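Succinate-semialdehyde dehydrogenase (Synechococcus sp., PDB 4ITA) catalyses the oxidation of succinic semialdehyde to succinate, probably with NADP+ as the electron acceptor. Local coordinates at residues Pro135-Phe140 and Val419-Arg424; Ala289-Gly294 and Thr301-Leu306; Ala393-Pro398 and Gln402-Glu407. All blocks are in the same frame, centred on the assembly; numbering follows the deposited sequence.

Contact 1 (Pro135-Phe140 and Val419-Arg424); sequences PFWQVF and VKSDPR. With EDO (1,2-ethanediol), chain R.
Trp137 and Ser421 show how two segments 279 residues apart in sequence can meet through an indole, a hydroxyl and a proline ring. The indole reaches from helix 137-149 toward the loop; with CG anti to the backbone N (chi1 159°), it leads with its benzene-ring side. Ser421 OG comes to 3.5 Å from Trp137 CZ2, at a slant that is neither over the face nor in the plane. Pro423 takes the edge instead, its CG lying 4.4 Å from Trp137 CH2, a loose apolar contact near the ring plane.

The polar atoms are linked through a 1,2-ethanediol, probably from the crystallisation liquor. Ser421 OG and the diol O1 are hydrogen-bonded at 2.7 Å. At the other end of the diol, Trp137 NE1 points its N-H from the indole edge to O2 at 3.2 Å, and Gln138 NE2 adds a weak bond to the same oxygen. The Gln138 chain, bent at chi2, curls its amide round to this side.

With its CB turned away from the helix segment, Asp422 makes an Asx turn, OD1 accepting from Arg424 N, while Arg424 grips the carboxylate side-on, NH2 to OD2 at 2.8 Å. Lys88 of helix 79-103 makes a cation-pi contact with Trp137 and also donates to the carbonyl of Ser421. Gln138 touches the bound NADPH and the Trp137 side chain lies about 7 Å from it, so the diol probably marks the aldehyde-binding funnel of an aldehyde dehydrogenase active site.

Contact 2 (Ala289-Gly294 and Thr301-Leu306); sequences ASLKIG and TDIGPL
Asp302 reaches across to Lys292 and Leu291, and its side chain, followed outward, shows how a carboxylate can take up a backbone N-H beside a single beta bridge. Its CB lies 3.4 Å from Lys292 O, beside the carbonyl that the Asp302 amide binds. One bond further, CG passes Leu291 CD2 at 3.9 Å, the two side chains crossing at about a right angle. With CG anti to its own carbonyl carbon (chi1 -69°), the carboxylate is carried toward the opposite backbone, where OD2 accepts from Lys292 N at 2.9 Å. That bond is straight, 179° at the hydrogen, and uses the anti lone pair, on the side away from OD1. A water weakly bonded to OD2 and to Ser290 O adds a tenuous link further back along the chain.

The carbonyl of Lys292, in the next peptide group, is held as well. Lys292 O accepts from Asp302 N at 2.8 Å and from Ile303 N at 2.9 Å, both donors tilted somewhat from the carbonyl plane, so two successive amides grip one oxygen. Gly294 N then returns a bond to Ile303 O at 3.0 Å, completing a single beta bridge between Ile293 and Ile303. Those two side chains lie side by side and point the same way, Ile293 CG1 against Ile303 CB at 4.1 Å. On Thr301, OG1 turns to the carbonyl of Asp295, leaving CG2 against Gly294 O.

The pair closes a short loop between helix 274-289, which ends just before Ser290, and helix 309-325. Leu291 and Ile303 rest on Thr257 of helix 245-257, Asn260 OD1 receives the Gly304 amide, and Leu306 packs on Ile311 and Ile315 of helix 309-325.

Contact 3 (Ala393-Pro398 and Gln402-Glu407); sequences AWTNDP and QRFIQE
Within the beta-alpha-beta unit formed by strand 390-394, helix 398-407 and strand 412-415, Ala393 of the first strand meets Phe404 of the helix in a compact CH-pi contact. The methyl carbon Ala393 CB sits over one face of the ring, 3.8 Å from its centroid and 19° off the normal, displaced toward the rim on the side of CG and CD2. Thr395 approaches differently: its CG2 comes to the edge, near the ring plane, 3.8 Å from Phe404 CD2, and the two side chains cross obliquely. The ring is thus met from two directions, by a methyl over its face and a methyl at its edge. Phe240 adds an edge-to-face ring contact, and Ile415 of the next strand touches both Ala393 and Phe404.

In this crossover, the chain must turn from strand to helix within a few residues, and its polar groups secure the turn. Thr395 OG1, anti to its backbone N (chi1 168°), accepts from Asp397 N at 3.1 Å, an ST turn; that hydroxyl is also hydrogen-bonded to Glu400 OE1. Asp397 is the N-cap, its OD2 receiving the backbone N-H of Glu400. The first helical turn then begins, Gln402 N donating to Pro398 O at 3.0 Å.

On another side of the helix, Arg403 clasps Glu407 one turn on, side-on and in the guanidinium plane: NE meets OE2 at 2.8 Å and NH2 meets OE1 at 2.9 Å. NH2 has a second acidic partner in Asp376 of helix 375-383. At the end of the helix, the carbonyl oxygens of Ile405 and Gln406 accept from Lys451 and Gln121 of the second subunit.

Overall arrangement
Contacts 2 and 3 follow one another along the chain, and both lie inside the long loop closed by contact 1, which begins before them and ends after them. Contact 1 is the innermost, about 7 Å from the chain centre, and brings helix 137-149 against the loop after strand 412-415. Contact 3 shapes the turn into the helix leading to that same strand, and its nearest atoms lie about 7 Å from contact 1. Contact 2, about 32 Å from contact 3 between centres, ties the connection between helices 274-289 and 309-325. One contact thus lines the cofactor cleft, while the other two lie at chain turns farther from the chain centre.

Contact 1 (Pro135-Phe140 and Val419-Arg424)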
loop_
_atom_site.group_PDB
_atom_site.type_symbol
_atom_site.label_atom_id
_atom_site.label_comp_id
_atom_site.label_asym_id
_atom_site.label_seq_id
_atom_site.Cartn_x
_atom_site.Cartn_y
_atom_site.Cartn_z
ATOM N N PRO A 135 -9.084 -22.564 1.585
ATOM C CA PRO A 135 -7.790 -22.848 2.212
ATOM C C PRO A 135 -6.661 -23.150 1.232
ATOM O O PRO A 135 -5.499 -23.079 1.634
ATOM C CB PRO A 135 -8.094 -24.055 3.106
ATOM C CG PRO A 135 -9.234 -24.749 2.412
ATOM C CD PRO A 135 -10.062 -23.649 1.796
ATOM N N PHE A 136 -6.984 -23.486 -0.019
ATOM C CA PHE A 136 -5.968 -23.625 -1.066
ATOM C C PHE A 136 -5.901 -22.372 -1.933
ATOM O O PHE A 136 -4.831 -21.784 -2.106
ATOM C CB PHE A 136 -6.256 -24.845 -1.956
ATOM C CG PHE A 136 -5.640 -26.131 -1.464
ATOM C CD1 PHE A 136 -5.944 -26.628 -0.203
ATOM C CD2 PHE A 136 -4.783 -26.861 -2.277
ATOM C CE1 PHE A 136 -5.390 -27.822 0.245
ATOM C CE2 PHE A 136 -4.226 -28.055 -1.839
ATOM C CZ PHE A 136 -4.527 -28.532 -0.575
ATOM N N TRP A 137 -7.043 -21.962 -2.476
ATOM C CA TRP A 137 -7.085 -20.859 -3.430
ATOM C C TRP A 137 -6.490 -19.565 -2.891
ATOM O O TRP A 137 -5.708 -18.924 -3.574
ATOM C CB TRP A 137 -8.521 -20.642 -3.942
ATOM C CG TRP A 137 -8.786 -19.279 -4.518
ATOM C CD1 TRP A 137 -9.584 -18.308 -3.984
ATOM C CD2 TRP A 137 -8.254 -18.742 -5.731
ATOM N NE1 TRP A 137 -9.577 -17.197 -4.791
ATOM C CE2 TRP A 137 -8.769 -17.438 -5.873
ATOM C CE3 TRP A 137 -7.396 -19.238 -6.719
ATOM C CZ2 TRP A 137 -8.449 -16.621 -6.960
ATOM C CZ3 TRP A 137 -7.077 -18.424 -7.797
ATOM C CH2 TRP A 137 -7.598 -17.131 -7.904
ATOM N N GLN A 138 -6.838 -19.169 -1.673
ATOM C CA GLN A 138 -6.310 -17.897 -1.183
ATOM C C GLN A 138 -4.802 -17.955 -0.993
ATOM O O GLN A 138 -4.105 -16.948 -1.160
ATOM C CB GLN A 138 -6.973 -17.480 0.123
ATOM C CG GLN A 138 -8.487 -17.548 0.131
ATOM C CD GLN A 138 -9.113 -16.325 -0.471
ATOM O OE1 GLN A 138 -8.410 -15.416 -0.897
ATOM N NE2 GLN A 138 -10.440 -16.277 -0.499
ATOM N N VAL A 139 -4.291 -19.127 -0.636
ATOM C CA VAL A 139 -2.851 -19.296 -0.504
ATOM C C VAL A 139 -2.164 -19.169 -1.864
ATOM O O VAL A 139 -1.208 -18.403 -2.010
ATOM C CB VAL A 139 -2.482 -20.631 0.170
ATOM C CG1 VAL A 139 -0.970 -20.810 0.192
ATOM C CG2 VAL A 139 -3.052 -20.692 1.595
ATOM N N PHE A 140 -2.649 -19.890 -2.869
ATOM C CA PHE A 140 -2.034 -19.802 -4.184
ATOM C C PHE A 140 -2.217 -18.437 -4.834
ATOM O O PHE A 140 -1.343 -17.988 -5.578
ATOM C CB PHE A 140 -2.481 -20.958 -5.078
ATOM C CG PHE A 140 -1.828 -22.260 -4.710
ATOM C CD1 PHE A 140 -0.517 -22.521 -5.089
ATOM C CD2 PHE A 140 -2.500 -23.203 -3.949
ATOM C CE1 PHE A 140 0.106 -23.707 -4.734
ATOM C CE2 PHE A 140 -1.887 -24.392 -3.587
ATOM C CZ PHE A 140 -0.578 -24.648 -3.988
ATOM N N VAL A 419 -20.409 -11.785 -8.862
ATOM C CA VAL A 419 -19.012 -11.445 -8.644
ATOM C C VAL A 419 -18.207 -12.732 -8.492
ATOM O O VAL A 419 -18.618 -13.652 -7.775
ATOM C CB VAL A 419 -18.855 -10.556 -7.389
ATOM C CG1 VAL A 419 -17.395 -10.220 -7.132
ATOM C CG2 VAL A 419 -19.660 -9.277 -7.539
ATOM N N LYS A 420 -17.078 -12.798 -9.191
ATOM C CA LYS A 420 -16.154 -13.924 -9.093
ATOM C C LYS A 420 -14.746 -13.373 -9.159
ATOM O O LYS A 420 -14.512 -12.318 -9.746
ATOM C CB LYS A 420 -16.343 -14.909 -10.252
ATOM C CG LYS A 420 -17.682 -15.623 -10.303
ATOM C CD LYS A 420 -17.695 -16.669 -11.417
ATOM C CE LYS A 420 -19.092 -17.197 -11.664
ATOM N NZ LYS A 420 -19.125 -18.132 -12.831
ATOM N N SER A 421 -13.797 -14.085 -8.568
ATOM C CA SER A 421 -12.399 -13.750 -8.794
ATOM C C SER A 421 -11.872 -14.518 -10.011
ATOM O O SER A 421 -12.323 -15.623 -10.319
ATOM C CB SER A 421 -11.559 -14.020 -7.551
ATOM O OG SER A 421 -11.686 -15.360 -7.134
ATOM N N ASP A 422 -10.926 -13.907 -10.709
ATOM C CA ASP A 422 -10.400 -14.428 -11.961
ATOM C C ASP A 422 -8.958 -13.949 -11.992
ATOM O O ASP A 422 -8.723 -12.757 -11.861
ATOM C CB ASP A 422 -11.196 -13.801 -13.115
ATOM C CG ASP A 422 -10.781 -14.305 -14.494
ATOM O OD1 ASP A 422 -9.596 -14.630 -14.713
ATOM O OD2 ASP A 422 -11.657 -14.348 -15.386
ATOM N N PRO A 423 -7.983 -14.859 -12.173
ATOM C CA PRO A 423 -6.579 -14.419 -12.183
ATOM C C PRO A 423 -6.275 -13.285 -13.169
ATOM O O PRO A 423 -5.327 -12.531 -12.974
ATOM C CB PRO A 423 -5.819 -15.687 -12.591
ATOM C CG PRO A 423 -6.698 -16.809 -12.167
ATOM C CD PRO A 423 -8.110 -16.318 -12.352
ATOM N N ARG A 424 -7.082 -13.164 -14.220
ATOM C CA ARG A 424 -6.837 -12.177 -15.265
ATOM C C ARG A 424 -7.176 -10.739 -14.870
ATOM O O ARG A 424 -6.778 -9.796 -15.553
ATOM C CB ARG A 424 -7.618 -12.549 -16.529
ATOM C CG ARG A 424 -7.166 -13.861 -17.165
ATOM C CD ARG A 424 -8.105 -14.280 -18.285
ATOM N NE ARG A 424 -9.437 -14.592 -17.779
ATOM C CZ ARG A 424 -10.435 -15.049 -18.526
ATOM N NH1 ARG A 424 -10.253 -15.249 -19.824
ATOM N NH2 ARG A 424 -11.611 -15.303 -17.973
HETATM C C1 EDO R . -13.430 -16.404 -3.693
HETATM O O1 EDO R . -13.173 -16.258 -5.092
HETATM C C2 EDO R . -12.863 -15.198 -2.955
HETATM O O2 EDO R . -11.434 -15.170 -3.096
#

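Contact 2 (Ala289-Gly294 and Thr301-Leu306)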
loop_
_atom_site.group_PDB
_atom_site.type_symbol
_atom_site.label_atom_id
_atom_site.label_comp_id
_atom_site.label_asym_id
_atom_site.label_seq_id
_atom_site.Cartn_x
_atom_site.Cartn_y
_atom_site.Cartn_z
ATOM N N ALA A 289 -35.199 -23.292 -0.880
ATOM C CA ALA A 289 -35.940 -24.325 -0.160
ATOM C C ALA A 289 -35.559 -25.740 -0.578
ATOM O O ALA A 289 -35.668 -26.675 0.212
ATOM C CB ALA A 289 -37.442 -24.108 -0.319
ATOM N N SER A 290 -35.103 -25.896 -1.816
ATOM C CA SER A 290 -34.803 -27.221 -2.342
ATOM C C SER A 290 -33.310 -27.541 -2.487
ATOM O O SER A 290 -32.939 -28.542 -3.098
ATOM C CB SER A 290 -35.583 -27.462 -3.636
ATOM O OG SER A 290 -36.966 -27.600 -3.345
ATOM N N LEU A 291 -32.455 -26.704 -1.905
ATOM C CA LEU A 291 -31.033 -27.030 -1.844
ATOM C C LEU A 291 -30.820 -28.275 -0.984
ATOM O O LEU A 291 -31.490 -28.458 0.027
ATOM C CB LEU A 291 -30.235 -25.850 -1.287
ATOM C CG LEU A 291 -30.219 -24.615 -2.188
ATOM C CD1 LEU A 291 -29.565 -23.438 -1.474
ATOM C CD2 LEU A 291 -29.503 -24.906 -3.498
ATOM N N LYS A 292 -29.891 -29.134 -1.392
ATOM C CA LYS A 292 -29.631 -30.366 -0.654
ATOM C C LYS A 292 -28.595 -30.138 0.439
ATOM O O LYS A 292 -27.460 -29.742 0.159
ATOM C CB LYS A 292 -29.169 -31.479 -1.592
ATOM C CG LYS A 292 -29.153 -32.849 -0.931
ATOM C CD LYS A 292 -28.938 -33.955 -1.941
ATOM C CE LYS A 292 -29.614 -35.248 -1.502
ATOM N NZ LYS A 292 -29.483 -36.329 -2.523
ATOM N N ILE A 293 -28.995 -30.384 1.680
ATOM C CA ILE A 293 -28.110 -30.235 2.824
ATOM C C ILE A 293 -27.645 -31.615 3.265
ATOM O O ILE A 293 -28.451 -32.538 3.389
ATOM C CB ILE A 293 -28.838 -29.542 3.995
ATOM C CG1 ILE A 293 -29.561 -28.281 3.507
ATOM C CG2 ILE A 293 -27.865 -29.220 5.130
ATOM C CD1 ILE A 293 -30.562 -27.714 4.506
ATOM N N GLY A 294 -26.349 -31.775 3.501
ATOM C CA GLY A 294 -25.856 -33.065 3.943
ATOM C C GLY A 294 -24.349 -33.180 3.941
ATOM O O GLY A 294 -23.632 -32.181 4.010
ATOM N N THR A 301 -24.584 -33.095 -2.694
ATOM C CA THR A 301 -24.772 -32.103 -1.638
ATOM C C THR A 301 -24.539 -30.674 -2.129
ATOM O O THR A 301 -23.536 -30.394 -2.786
ATOM C CB THR A 301 -23.849 -32.405 -0.444
ATOM O OG1 THR A 301 -24.206 -33.677 0.106
ATOM C CG2 THR A 301 -23.972 -31.332 0.633
ATOM N N ASP A 302 -25.474 -29.779 -1.819
ATOM C CA ASP A 302 -25.288 -28.348 -2.067
ATOM C C ASP A 302 -24.686 -27.641 -0.859
ATOM O O ASP A 302 -23.782 -26.821 -0.993
ATOM C CB ASP A 302 -26.626 -27.674 -2.388
ATOM C CG ASP A 302 -27.188 -28.098 -3.723
ATOM O OD1 ASP A 302 -26.486 -27.957 -4.741
ATOM O OD2 ASP A 302 -28.337 -28.586 -3.751
ATOM N N ILE A 303 -25.210 -27.959 0.318
ATOM C CA ILE A 303 -24.860 -27.263 1.545
ATOM C C ILE A 303 -24.290 -28.246 2.569
ATOM O O ILE A 303 -25.007 -29.120 3.056
ATOM C CB ILE A 303 -26.109 -26.596 2.188
ATOM C CG1 ILE A 303 -26.862 -25.718 1.180
ATOM C CG2 ILE A 303 -25.723 -25.809 3.436
ATOM C CD1 ILE A 303 -26.081 -24.517 0.695
ATOM N N GLY A 304 -23.000 -28.117 2.871
ATOM C CA GLY A 304 -22.401 -28.831 3.988
ATOM C C GLY A 304 -22.531 -28.024 5.270
ATOM O O GLY A 304 -23.221 -27.007 5.305
ATOM N N PRO A 305 -21.853 -28.462 6.335
ATOM C CA PRO A 305 -21.889 -27.729 7.601
ATOM C C PRO A 305 -21.068 -26.447 7.497
ATOM O O PRO A 305 -20.178 -26.361 6.648
ATOM C CB PRO A 305 -21.194 -28.692 8.571
ATOM C CG PRO A 305 -20.192 -29.407 7.694
ATOM C CD PRO A 305 -20.893 -29.582 6.367
ATOM N N LEU A 306 -21.357 -25.472 8.348
ATOM C CA LEU A 306 -20.455 -24.342 8.523
ATOM C C LEU A 306 -19.137 -24.854 9.100
ATOM O O LEU A 306 -19.084 -25.939 9.681
ATOM C CB LEU A 306 -21.082 -23.297 9.442
ATOM C CG LEU A 306 -22.412 -22.739 8.934
ATOM C CD1 LEU A 306 -22.972 -21.755 9.941
ATOM C CD2 LEU A 306 -22.242 -22.078 7.566
HETATM O O HOH W 1 -30.967 -27.433 -5.610
#

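Contact 3 (Ala393-Pro398 and Gln402-Glu407)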
loop_
_atom_site.group_PDB
_atom_site.type_symbol
_atom_site.label_atom_id
_atom_site.label_comp_id
_atom_site.label_asym_id
_atom_site.label_seq_id
_atom_site.Cartn_x
_atom_site.Cartn_y
_atom_site.Cartn_z
ATOM N N ALA A 393 -25.222 -6.245 -10.124
ATOM C CA ALA A 393 -26.465 -5.575 -10.511
ATOM C C ALA A 393 -26.996 -6.129 -11.823
ATOM O O ALA A 393 -26.229 -6.414 -12.746
ATOM C CB ALA A 393 -26.268 -4.061 -10.599
ATOM N N TRP A 394 -28.316 -6.285 -11.878
ATOM C CA TRP A 394 -28.992 -6.965 -12.977
ATOM C C TRP A 394 -29.968 -6.017 -13.651
ATOM O O TRP A 394 -30.954 -5.590 -13.054
ATOM C CB TRP A 394 -29.682 -8.233 -12.469
ATOM C CG TRP A 394 -28.670 -9.207 -11.966
ATOM C CD1 TRP A 394 -27.903 -9.083 -10.842
ATOM C CD2 TRP A 394 -28.269 -10.424 -12.596
ATOM N NE1 TRP A 394 -27.053 -10.153 -10.734
ATOM C CE2 TRP A 394 -27.260 -10.995 -11.792
ATOM C CE3 TRP A 394 -28.672 -11.094 -13.755
ATOM C CZ2 TRP A 394 -26.647 -12.211 -12.113
ATOM C CZ3 TRP A 394 -28.061 -12.296 -14.074
ATOM C CH2 TRP A 394 -27.063 -12.844 -13.255
ATOM N N THR A 395 -29.650 -5.670 -14.890
ATOM C CA THR A 395 -30.437 -4.729 -15.668
ATOM C C THR A 395 -29.921 -4.767 -17.086
ATOM O O THR A 395 -28.735 -5.002 -17.321
ATOM C CB THR A 395 -30.324 -3.285 -15.127
ATOM O OG1 THR A 395 -30.888 -2.382 -16.087
ATOM C CG2 THR A 395 -28.865 -2.905 -14.877
ATOM N N ASN A 396 -30.818 -4.536 -18.037
ATOM C CA ASN A 396 -30.432 -4.476 -19.433
ATOM C C ASN A 396 -30.639 -3.097 -20.038
ATOM O O ASN A 396 -30.622 -2.931 -21.259
ATOM C CB ASN A 396 -31.137 -5.573 -20.219
ATOM C CG ASN A 396 -30.583 -6.933 -19.883
ATOM O OD1 ASN A 396 -29.445 -7.244 -20.230
ATOM N ND2 ASN A 396 -31.357 -7.735 -19.163
ATOM N N ASP A 397 -30.816 -2.112 -19.166
ATOM C CA ASP A 397 -30.864 -0.711 -19.568
ATOM C C ASP A 397 -29.450 -0.143 -19.500
ATOM O O ASP A 397 -28.857 -0.101 -18.426
ATOM C CB ASP A 397 -31.784 0.081 -18.638
ATOM C CG ASP A 397 -31.901 1.536 -19.044
ATOM O OD1 ASP A 397 -32.656 1.819 -19.999
ATOM O OD2 ASP A 397 -31.243 2.399 -18.427
ATOM N N PRO A 398 -28.899 0.303 -20.641
ATOM C CA PRO A 398 -27.507 0.769 -20.643
ATOM C C PRO A 398 -27.243 1.917 -19.668
ATOM O O PRO A 398 -26.188 1.935 -19.030
ATOM C CB PRO A 398 -27.291 1.221 -22.094
ATOM C CG PRO A 398 -28.293 0.422 -22.878
ATOM C CD PRO A 398 -29.495 0.330 -21.988
ATOM N N GLN A 402 -24.529 1.798 -16.532
ATOM C CA GLN A 402 -23.444 2.751 -16.320
ATOM C C GLN A 402 -23.504 3.409 -14.947
ATOM O O GLN A 402 -22.473 3.593 -14.299
ATOM C CB GLN A 402 -23.398 3.786 -17.444
ATOM C CG GLN A 402 -22.933 3.197 -18.780
ATOM C CD GLN A 402 -21.597 2.458 -18.673
ATOM O OE1 GLN A 402 -20.609 3.010 -18.188
ATOM N NE2 GLN A 402 -21.567 1.206 -19.129
ATOM N N ARG A 403 -24.700 3.748 -14.481
ATOM C CA ARG A 403 -24.819 4.325 -13.146
ATOM C C ARG A 403 -24.408 3.333 -12.058
ATOM O O ARG A 403 -23.730 3.715 -11.103
ATOM C CB ARG A 403 -26.221 4.879 -12.891
ATOM C CG ARG A 403 -26.488 6.199 -13.609
ATOM C CD ARG A 403 -27.621 6.979 -12.952
ATOM N NE ARG A 403 -27.337 7.304 -11.554
ATOM C CZ ARG A 403 -28.263 7.634 -10.657
ATOM N NH1 ARG A 403 -29.542 7.676 -11.007
ATOM N NH2 ARG A 403 -27.914 7.911 -9.408
ATOM N N PHE A 404 -24.806 2.069 -12.200
ATOM C CA PHE A 404 -24.388 1.046 -11.246
ATOM C C PHE A 404 -22.862 0.889 -11.249
ATOM O O PHE A 404 -22.233 0.865 -10.184
ATOM C CB PHE A 404 -25.051 -0.299 -11.563
ATOM C CG PHE A 404 -26.479 -0.421 -11.080
ATOM C CD1 PHE A 404 -26.816 -0.159 -9.756
ATOM C CD2 PHE A 404 -27.485 -0.839 -11.949
ATOM C CE1 PHE A 404 -28.136 -0.295 -9.314
ATOM C CE2 PHE A 404 -28.797 -0.979 -11.510
ATOM C CZ PHE A 404 -29.122 -0.706 -10.192
ATOM N N ILE A 405 -22.273 0.776 -12.439
ATOM C CA ILE A 405 -20.818 0.663 -12.564
ATOM C C ILE A 405 -20.112 1.843 -11.901
ATOM O O ILE A 405 -19.148 1.666 -11.156
ATOM C CB ILE A 405 -20.396 0.561 -14.047
ATOM C CG1 ILE A 405 -20.818 -0.790 -14.618
ATOM C CG2 ILE A 405 -18.890 0.764 -14.200
ATOM C CD1 ILE A 405 -20.752 -0.873 -16.130
ATOM N N GLN A 406 -20.603 3.048 -12.156
ATOM C CA GLN A 406 -19.938 4.246 -11.673
ATOM C C GLN A 406 -20.142 4.486 -10.181
ATOM O O GLN A 406 -19.228 4.933 -9.485
ATOM C CB GLN A 406 -20.411 5.468 -12.472
ATOM C CG GLN A 406 -19.943 5.457 -13.919
ATOM C CD GLN A 406 -18.439 5.591 -14.048
ATOM O OE1 GLN A 406 -17.823 6.419 -13.377
ATOM N NE2 GLN A 406 -17.836 4.769 -14.904
ATOM N N GLU A 407 -21.335 4.182 -9.684
ATOM C CA GLU A 407 -21.739 4.671 -8.371
ATOM C C GLU A 407 -21.785 3.651 -7.240
ATOM O O GLU A 407 -21.877 4.042 -6.079
ATOM C CB GLU A 407 -23.076 5.410 -8.468
ATOM C CG GLU A 407 -23.038 6.602 -9.410
ATOM C CD GLU A 407 -24.398 7.245 -9.604
ATOM O OE1 GLU A 407 -25.189 7.275 -8.638
ATOM O OE2 GLU A 407 -24.663 7.715 -10.731
#